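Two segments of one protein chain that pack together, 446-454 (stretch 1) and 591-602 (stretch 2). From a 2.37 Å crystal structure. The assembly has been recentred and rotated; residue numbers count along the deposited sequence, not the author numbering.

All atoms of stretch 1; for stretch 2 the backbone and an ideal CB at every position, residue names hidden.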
# COMPACT_ATOMS: atom_id res chain seq x y z
N PHE B 446 16.04 12.39 -20.39
CA PHE B 446 14.77 11.70 -20.57
C PHE B 446 13.67 12.74 -20.72
O PHE B 446 13.89 13.94 -20.55
CB PHE B 446 14.48 10.73 -19.42
CG PHE B 446 14.83 11.28 -18.07
CD1 PHE B 446 16.06 11.01 -17.49
CD2 PHE B 446 13.92 12.04 -17.36
CE1 PHE B 446 16.38 11.51 -16.25
CE2 PHE B 446 14.23 12.54 -16.11
CZ PHE B 446 15.47 12.27 -15.55
N ILE B 447 12.47 12.26 -21.05
CA ILE B 447 11.33 13.12 -21.35
C ILE B 447 10.08 12.51 -20.72
O ILE B 447 9.76 11.34 -20.97
CB ILE B 447 11.12 13.30 -22.87
CG1 ILE B 447 12.36 13.92 -23.52
CG2 ILE B 447 9.89 14.14 -23.15
CD1 ILE B 447 12.26 14.05 -25.03
N TYR B 448 9.37 13.30 -19.92
CA TYR B 448 8.05 12.92 -19.46
C TYR B 448 7.02 13.27 -20.54
O TYR B 448 7.05 14.37 -21.09
CB TYR B 448 7.69 13.64 -18.15
CG TYR B 448 8.73 13.53 -17.05
CD1 TYR B 448 9.58 14.59 -16.77
CD2 TYR B 448 8.84 12.38 -16.28
CE1 TYR B 448 10.52 14.50 -15.76
CE2 TYR B 448 9.77 12.28 -15.27
CZ TYR B 448 10.61 13.35 -15.01
OH TYR B 448 11.55 13.26 -14.00
N LEU B 449 6.13 12.33 -20.84
CA LEU B 449 5.20 12.49 -21.94
C LEU B 449 3.77 12.19 -21.49
O LEU B 449 3.53 11.34 -20.63
CB LEU B 449 5.56 11.58 -23.13
CG LEU B 449 4.71 11.73 -24.39
CD1 LEU B 449 4.86 13.13 -24.98
CD2 LEU B 449 5.06 10.67 -25.42
N GLY B 450 2.83 12.91 -22.09
CA GLY B 450 1.42 12.68 -21.85
C GLY B 450 0.57 13.40 -22.87
O GLY B 450 1.00 14.38 -23.48
N LEU B 451 -0.65 12.89 -23.05
CA LEU B 451 -1.64 13.49 -23.94
C LEU B 451 -2.90 13.71 -23.10
O LEU B 451 -3.77 12.84 -23.03
CB LEU B 451 -1.91 12.59 -25.15
CG LEU B 451 -2.79 13.16 -26.27
CD1 LEU B 451 -2.20 14.45 -26.83
CD2 LEU B 451 -2.99 12.14 -27.37
N ARG B 452 -2.98 14.88 -22.47
CA ARG B 452 -4.01 15.14 -21.48
C ARG B 452 -5.24 15.75 -22.15
O ARG B 452 -5.11 16.77 -22.83
CB ARG B 452 -3.49 16.09 -20.41
CG ARG B 452 -4.56 16.61 -19.47
CD ARG B 452 -4.29 18.07 -19.11
NE ARG B 452 -3.62 18.22 -17.83
CZ ARG B 452 -3.12 19.37 -17.39
NH1 ARG B 452 -3.21 20.46 -18.13
NH2 ARG B 452 -2.53 19.43 -16.20
N PRO B 453 -6.43 15.17 -21.98
CA PRO B 453 -7.63 15.76 -22.57
C PRO B 453 -7.88 17.16 -22.01
O PRO B 453 -7.73 17.40 -20.81
CB PRO B 453 -8.74 14.79 -22.17
CG PRO B 453 -8.04 13.51 -21.84
CD PRO B 453 -6.72 13.91 -21.27
N ALA B 454 -8.26 18.08 -22.91
CA ALA B 454 -8.49 19.46 -22.50
C ALA B 454 -9.59 19.57 -21.45
O ALA B 454 -9.56 20.49 -20.62
CB ALA B 454 -8.83 20.32 -23.72
N UNK B 591 16.35 18.86 -34.16
CA UNK B 591 15.31 18.38 -35.08
C UNK B 591 14.72 17.10 -34.49
O UNK B 591 14.99 15.99 -34.96
CB UNK B 591 15.87 18.13 -36.48
N UNK B 592 13.90 17.27 -33.45
CA UNK B 592 13.45 16.18 -32.60
C UNK B 592 11.94 16.02 -32.74
O UNK B 592 11.20 17.01 -32.66
CB UNK B 592 13.84 16.43 -31.14
N UNK B 593 11.48 14.78 -32.93
CA UNK B 593 10.07 14.51 -33.17
C UNK B 593 9.58 13.40 -32.24
O UNK B 593 10.24 12.37 -32.11
CB UNK B 593 9.84 14.13 -34.63
N UNK B 594 8.43 13.64 -31.62
CA UNK B 594 7.70 12.61 -30.88
C UNK B 594 6.42 12.34 -31.66
O UNK B 594 5.59 13.24 -31.85
CB UNK B 594 7.40 13.04 -29.44
N UNK B 595 6.26 11.10 -32.11
CA UNK B 595 5.12 10.70 -32.93
C UNK B 595 4.20 9.81 -32.11
O UNK B 595 4.66 8.90 -31.41
CB UNK B 595 5.58 9.98 -34.20
N UNK B 596 2.89 10.08 -32.20
CA UNK B 596 1.90 9.35 -31.43
C UNK B 596 0.77 8.90 -32.34
O UNK B 596 0.53 9.47 -33.40
CB UNK B 596 1.36 10.21 -30.28
N UNK B 597 0.06 7.86 -31.89
CA UNK B 597 -1.23 7.48 -32.44
C UNK B 597 -2.21 7.37 -31.28
O UNK B 597 -1.85 6.91 -30.20
CB UNK B 597 -1.14 6.17 -33.23
N UNK B 598 -3.45 7.79 -31.52
CA UNK B 598 -4.45 7.90 -30.47
C UNK B 598 -5.76 7.27 -30.91
O UNK B 598 -6.17 7.42 -32.06
CB UNK B 598 -4.67 9.36 -30.09
N UNK B 599 -6.40 6.57 -29.98
CA UNK B 599 -7.76 6.09 -30.17
C UNK B 599 -8.80 7.04 -29.59
O UNK B 599 -10.00 6.81 -29.77
CB UNK B 599 -7.92 4.71 -29.54
N UNK B 600 -8.37 8.10 -28.92
CA UNK B 600 -9.27 9.03 -28.24
C UNK B 600 -9.28 10.41 -28.87
O UNK B 600 -10.36 10.98 -29.08
CB UNK B 600 -8.88 9.15 -26.77
N UNK B 601 -8.12 10.96 -29.19
CA UNK B 601 -8.02 12.37 -29.57
C UNK B 601 -8.62 12.60 -30.95
O UNK B 601 -8.19 11.99 -31.94
CB UNK B 601 -6.56 12.83 -29.55
N UNK B 602 -9.61 13.49 -31.02
CA UNK B 602 -10.14 13.99 -32.28
C UNK B 602 -10.76 15.36 -32.02
O UNK B 602 -10.60 15.93 -30.93
CB UNK B 602 -11.16 13.02 -32.88

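Stretch 1 is a strand whose alternate side chains, Ile 447, Leu 449, Leu 451 and Pro 453, face the other segment. It offers hydrocarbon and no charge there, and the two strand axes stay 10.1 Å apart at their closest, too far for backbone pairing.

Position 591 lies beyond this row, and stretch 1 sets no demand on it; it is Glu 591.

At 592 the CA-to-CB bond points toward stretch 1, yet nothing of it lies within 5.5 Å of the ideal CB. A long apolar chain or an aromatic would span the gap to Ile 447. Phe 592, with chi1 t, brings CE1 to 3.8 Å from CD1 of Ile 447, meeting that methyl obliquely.

Position 593 is out of reach, as strand alternation predicts; it is Tyr 593.

At 594 the bond again points toward, and the ideal CB is 5.1 Å from Leu 449 CD1. That is room for a medium-sized aliphatic, Val, Ile, Leu or Met. Ile 594 packs against both neighbours: its CG2 lies 3.9 Å from CD2 of Leu 449, and its CD1 4.3 Å from CG2 of Ile 447 and 4.3 Å from CD1 of Leu 449.

Position 595 is out of reach and tolerant; it is Glu 595, whose OE2 is hydrogen-bonded elsewhere in the structure.

Position 596 faces stretch 1 across another wide gap, suiting a large side chain that can lean to Leu 451. Tyr 596, chi1 p, brings CE1 to 4.1 Å from CD2 of Leu 451, again obliquely.

At 597 the bond points away, leaving the choice free of stretch 1; it is Thr 597.

At 598 the ideal CB is already 4.2 Å from Leu 451 CD2, so a small residue such as Ala, Ser or Cys suits. Ser 598 places OG 4.1 Å from CD2 of Leu 451, and the same OG accepts hydrogen bonds from the backbone N of 600 and 601, tying the turn together.

Position 599 is out of reach and is Ser 599.

At 600 the bond points toward, with Pro 453 beyond immediate range, so a long apolar or aromatic chain is favoured. Phe 600 extends CE2 to 4.0 Å from CG of Pro 453; its N lies 3.1 Å from Ser 598 OG.

At 601 the ideal CB stands 4.2 Å from Leu 451 CD2, and Ala, Ser, Cys or Val are plausible. Cys 601 has its CB 4.2 Å from CD2 of Leu 451 and its N 2.9 Å from Ser 598 OG.

Position 602 has left the contact; it is Asp 602.

Stretch 2 (591-602) EFYIEYTSSFCD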
# COMPACT_ATOMS: atom_id res chain seq x y z
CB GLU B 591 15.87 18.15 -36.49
CG GLU B 591 14.78 17.99 -37.54
CD GLU B 591 15.29 17.36 -38.82
OE1 GLU B 591 14.52 17.28 -39.79
OE2 GLU B 591 16.47 16.94 -38.85
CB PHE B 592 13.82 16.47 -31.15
CG PHE B 592 13.73 15.28 -30.24
CD1 PHE B 592 12.52 14.93 -29.65
CD2 PHE B 592 14.85 14.53 -29.94
CE1 PHE B 592 12.43 13.84 -28.81
CE2 PHE B 592 14.77 13.44 -29.10
CZ PHE B 592 13.56 13.10 -28.53
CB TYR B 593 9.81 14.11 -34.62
CG TYR B 593 9.90 15.27 -35.59
CD1 TYR B 593 11.12 15.67 -36.11
CD2 TYR B 593 8.76 15.97 -35.97
CE1 TYR B 593 11.20 16.73 -37.00
CE2 TYR B 593 8.83 17.03 -36.85
CZ TYR B 593 10.06 17.40 -37.36
OH TYR B 593 10.14 18.46 -38.24
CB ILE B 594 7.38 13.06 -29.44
CG1 ILE B 594 8.67 13.25 -28.65
CG2 ILE B 594 6.48 12.04 -28.76
CD1 ILE B 594 8.45 13.74 -27.23
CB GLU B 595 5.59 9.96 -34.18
CG GLU B 595 6.65 10.71 -34.97
CD GLU B 595 7.12 9.95 -36.18
OE1 GLU B 595 8.10 10.40 -36.82
OE2 GLU B 595 6.52 8.90 -36.50
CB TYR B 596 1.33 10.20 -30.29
CG TYR B 596 0.37 11.28 -30.76
CD1 TYR B 596 -1.00 11.03 -30.86
CD2 TYR B 596 0.83 12.54 -31.12
CE1 TYR B 596 -1.87 12.00 -31.30
CE2 TYR B 596 -0.03 13.52 -31.55
CZ TYR B 596 -1.38 13.25 -31.64
OH TYR B 596 -2.25 14.22 -32.08
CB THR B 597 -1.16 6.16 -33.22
OG1 THR B 597 -0.42 5.19 -32.47
CG2 THR B 597 -0.49 6.38 -34.57
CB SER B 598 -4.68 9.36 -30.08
OG SER B 598 -5.63 9.47 -29.03
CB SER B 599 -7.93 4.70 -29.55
OG SER B 599 -7.11 3.74 -30.20
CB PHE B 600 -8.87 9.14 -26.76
CG PHE B 600 -9.77 10.03 -25.95
CD1 PHE B 600 -11.00 9.57 -25.50
CD2 PHE B 600 -9.39 11.33 -25.64
CE1 PHE B 600 -11.83 10.38 -24.77
CE2 PHE B 600 -10.23 12.15 -24.90
CZ PHE B 600 -11.45 11.68 -24.47
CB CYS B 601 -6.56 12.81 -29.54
SG CYS B 601 -6.30 14.56 -29.95
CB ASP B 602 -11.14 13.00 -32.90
CG ASP B 602 -12.21 12.54 -31.93
OD1 ASP B 602 -12.55 13.30 -31.00
OD2 ASP B 602 -12.72 11.42 -32.10
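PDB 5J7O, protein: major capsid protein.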